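Local coordinates for translation initiation factor eif-2b-like protein (Chaetomium thermophilum, PDB 4ZEO) that probably acts in translation initiation as the delta subunit of eIF2B, the guanine nucleotide exchange factor for eIF2, at residues Arg177-Leu182 against Phe259-Arg264. Residues are numbered along the deposited sequence; the frame is centred on the assembly and turned at random.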
loop_
_atom_site.group_PDB
_atom_site.type_symbol
_atom_site.label_atom_id
_atom_site.label_comp_id
_atom_site.label_asym_id
_atom_site.label_seq_id
_atom_site.Cartn_x
_atom_site.Cartn_y
_atom_site.Cartn_z
ATOM N N ARG A 177 5.010 -1.600 5.126
ATOM C CA ARG A 177 5.144 -2.841 5.857
ATOM C C ARG A 177 5.702 -3.921 4.927
ATOM O O ARG A 177 6.633 -4.640 5.302
ATOM C CB ARG A 177 3.803 -3.259 6.462
ATOM C CG ARG A 177 3.362 -2.395 7.626
ATOM C CD ARG A 177 1.922 -2.728 8.007
ATOM N NE ARG A 177 1.846 -4.077 8.558
ATOM C CZ ARG A 177 0.719 -4.744 8.783
ATOM N NH1 ARG A 177 -0.458 -4.190 8.500
ATOM N NH2 ARG A 177 0.777 -5.971 9.288
ATOM N N LEU A 178 5.182 -3.987 3.703
ATOM C CA LEU A 178 5.606 -5.015 2.754
ATOM C C LEU A 178 7.101 -4.877 2.394
ATOM O O LEU A 178 7.850 -5.858 2.427
ATOM C CB LEU A 178 4.738 -4.973 1.482
ATOM C CG LEU A 178 5.191 -5.895 0.334
ATOM C CD1 LEU A 178 5.218 -7.352 0.750
ATOM C CD2 LEU A 178 4.327 -5.728 -0.898
ATOM N N LYS A 179 7.529 -3.659 2.090
ATOM C CA LYS A 179 8.918 -3.412 1.727
ATOM C C LYS A 179 9.883 -3.757 2.859
ATOM O O LYS A 179 10.908 -4.389 2.626
ATOM C CB LYS A 179 9.115 -1.949 1.324
ATOM C CG LYS A 179 10.382 -1.698 0.553
ATOM C CD LYS A 179 10.665 -0.214 0.380
ATOM C CE LYS A 179 11.964 -0.004 -0.348
ATOM N NZ LYS A 179 12.217 1.420 -0.814
ATOM N N ALA A 180 9.545 -3.353 4.080
ATOM C CA ALA A 180 10.386 -3.641 5.230
ATOM C C ALA A 180 10.496 -5.159 5.402
ATOM O O ALA A 180 11.583 -5.694 5.616
ATOM C CB ALA A 180 9.809 -2.978 6.495
ATOM N N THR A 181 9.368 -5.845 5.230
ATOM C CA THR A 181 9.312 -7.293 5.314
ATOM C C THR A 181 10.164 -7.971 4.249
ATOM O O THR A 181 10.916 -8.899 4.553
ATOM C CB THR A 181 7.864 -7.804 5.168
ATOM O OG1 THR A 181 7.030 -7.189 6.154
ATOM C CG2 THR A 181 7.792 -9.322 5.319
ATOM N N LEU A 182 10.043 -7.527 3.000
ATOM C CA LEU A 182 10.798 -8.139 1.910
ATOM C C LEU A 182 12.299 -7.945 2.117
ATOM O O LEU A 182 13.083 -8.848 1.850
ATOM C CB LEU A 182 10.375 -7.556 0.555
ATOM C CG LEU A 182 8.938 -7.973 0.192
ATOM C CD1 LEU A 182 8.448 -7.406 -1.133
ATOM C CD2 LEU A 182 8.827 -9.458 0.199
ATOM N N PHE A 259 13.269 -7.993 -7.734
ATOM C CA PHE A 259 12.352 -7.838 -8.827
ATOM C C PHE A 259 10.947 -7.484 -8.289
ATOM O O PHE A 259 10.270 -6.597 -8.807
ATOM C CB PHE A 259 12.324 -9.126 -9.644
ATOM C CG PHE A 259 11.423 -9.070 -10.822
ATOM C CD1 PHE A 259 11.886 -8.634 -12.043
ATOM C CD2 PHE A 259 10.079 -9.402 -10.688
ATOM C CE1 PHE A 259 11.041 -8.578 -13.128
ATOM C CE2 PHE A 259 9.229 -9.330 -11.760
ATOM C CZ PHE A 259 9.711 -8.926 -12.985
ATOM N N LEU A 260 10.523 -8.154 -7.236
ATOM C CA LEU A 260 9.203 -7.902 -6.687
ATOM C C LEU A 260 9.089 -6.486 -6.097
ATOM O O LEU A 260 8.123 -5.780 -6.364
ATOM C CB LEU A 260 8.860 -8.942 -5.624
ATOM C CG LEU A 260 7.385 -8.952 -5.230
ATOM C CD1 LEU A 260 6.559 -9.573 -6.320
ATOM C CD2 LEU A 260 7.156 -9.681 -3.936
ATOM N N ILE A 261 10.098 -6.061 -5.340
ATOM C CA ILE A 261 10.104 -4.729 -4.755
ATOM C C ILE A 261 10.042 -3.679 -5.847
ATOM O O ILE A 261 9.265 -2.721 -5.782
ATOM C CB ILE A 261 11.359 -4.503 -3.886
ATOM C CG1 ILE A 261 11.265 -5.356 -2.614
ATOM C CG2 ILE A 261 11.536 -3.042 -3.543
ATOM C CD1 ILE A 261 12.452 -5.186 -1.667
ATOM N N ASN A 262 10.825 -3.880 -6.887
ATOM C CA ASN A 262 10.816 -2.915 -7.956
ATOM C C ASN A 262 9.494 -2.844 -8.708
ATOM O O ASN A 262 8.963 -1.772 -8.955
ATOM C CB ASN A 262 11.925 -3.186 -8.951
ATOM C CG ASN A 262 11.849 -2.248 -10.089
ATOM O OD1 ASN A 262 11.853 -1.037 -9.883
ATOM N ND2 ASN A 262 11.734 -2.771 -11.296
ATOM N N GLU A 263 8.975 -3.990 -9.097
ATOM C CA GLU A 263 7.770 -4.010 -9.902
ATOM C C GLU A 263 6.469 -3.748 -9.110
ATOM O O GLU A 263 5.586 -3.038 -9.593
ATOM C CB GLU A 263 7.706 -5.330 -10.653
ATOM C CG GLU A 263 6.342 -5.837 -10.970
ATOM C CD GLU A 263 6.379 -7.230 -11.568
ATOM O OE1 GLU A 263 6.052 -8.201 -10.851
ATOM O OE2 GLU A 263 6.754 -7.347 -12.756
ATOM N N ARG A 264 6.352 -4.272 -7.896
ATOM C CA ARG A 264 5.119 -4.094 -7.153
ATOM C C ARG A 264 5.138 -2.894 -6.190
ATOM O O ARG A 264 4.113 -2.520 -5.662
ATOM C CB ARG A 264 4.775 -5.358 -6.355
ATOM C CG ARG A 264 4.964 -6.690 -7.051
ATOM C CD ARG A 264 4.182 -6.854 -8.346
ATOM N NE ARG A 264 2.762 -6.986 -8.091
ATOM C CZ ARG A 264 2.080 -8.124 -7.983
ATOM N NH1 ARG A 264 0.783 -8.043 -7.734
ATOM N NH2 ARG A 264 2.652 -9.319 -8.135
#
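Leu182 packs against Leu260 and Ile261 where two nearly antiparallel helices, 174-191 and 246-277, run side by side in the helical N-terminal part of this eIF2B alpha/beta/delta family protein. The second, long helix leads on to the first strand of the parallel, Rossmann-like sheet. The axes of 177-182 and 259-264 approach to 10.7 Å, at 164° to each other, and leucine and isoleucine side chains bridge the gap between them.

In the apolar contact Leu182 CD1 meets both neighbours, lying 3.8 Å from Leu260 CD2 and equally 3.8 Å from Ile261 CG1, and Leu182 CB adds a second touch on Ile261. The Leu182 side chain lies roughly perpendicular to that of Leu260 but runs antiparallel alongside that of Ile261. With chi1 at -70° Ile261 CG1 is turned toward Leu182, and the extended chi2 (-179°) carries Ile261 CD1 on to 3.9 Å from Leu182 CB. Beta-branching gives Ile261 a second arm, CG2, which Lys179 CE approaches loosely, at 4.4 Å, on the exposed margin; the extended lysine carries its amine beyond.

Polar groups are satisfied away from the apolar contact. Arg177, on a different side of its helix, hydrogen-bonds through NH2 to the carbonyl of Pro221, and the end of Arg264 turns aside, its NH1 bonding to Thr394 OG1. Buried Thr181 satisfies its hydroxyl within its own helix: OG1 sits 2.7 Å from Arg177 O, above the carbonyl plane, while Thr181 N reaches that same oxygen from the opposite face at 3.0 Å.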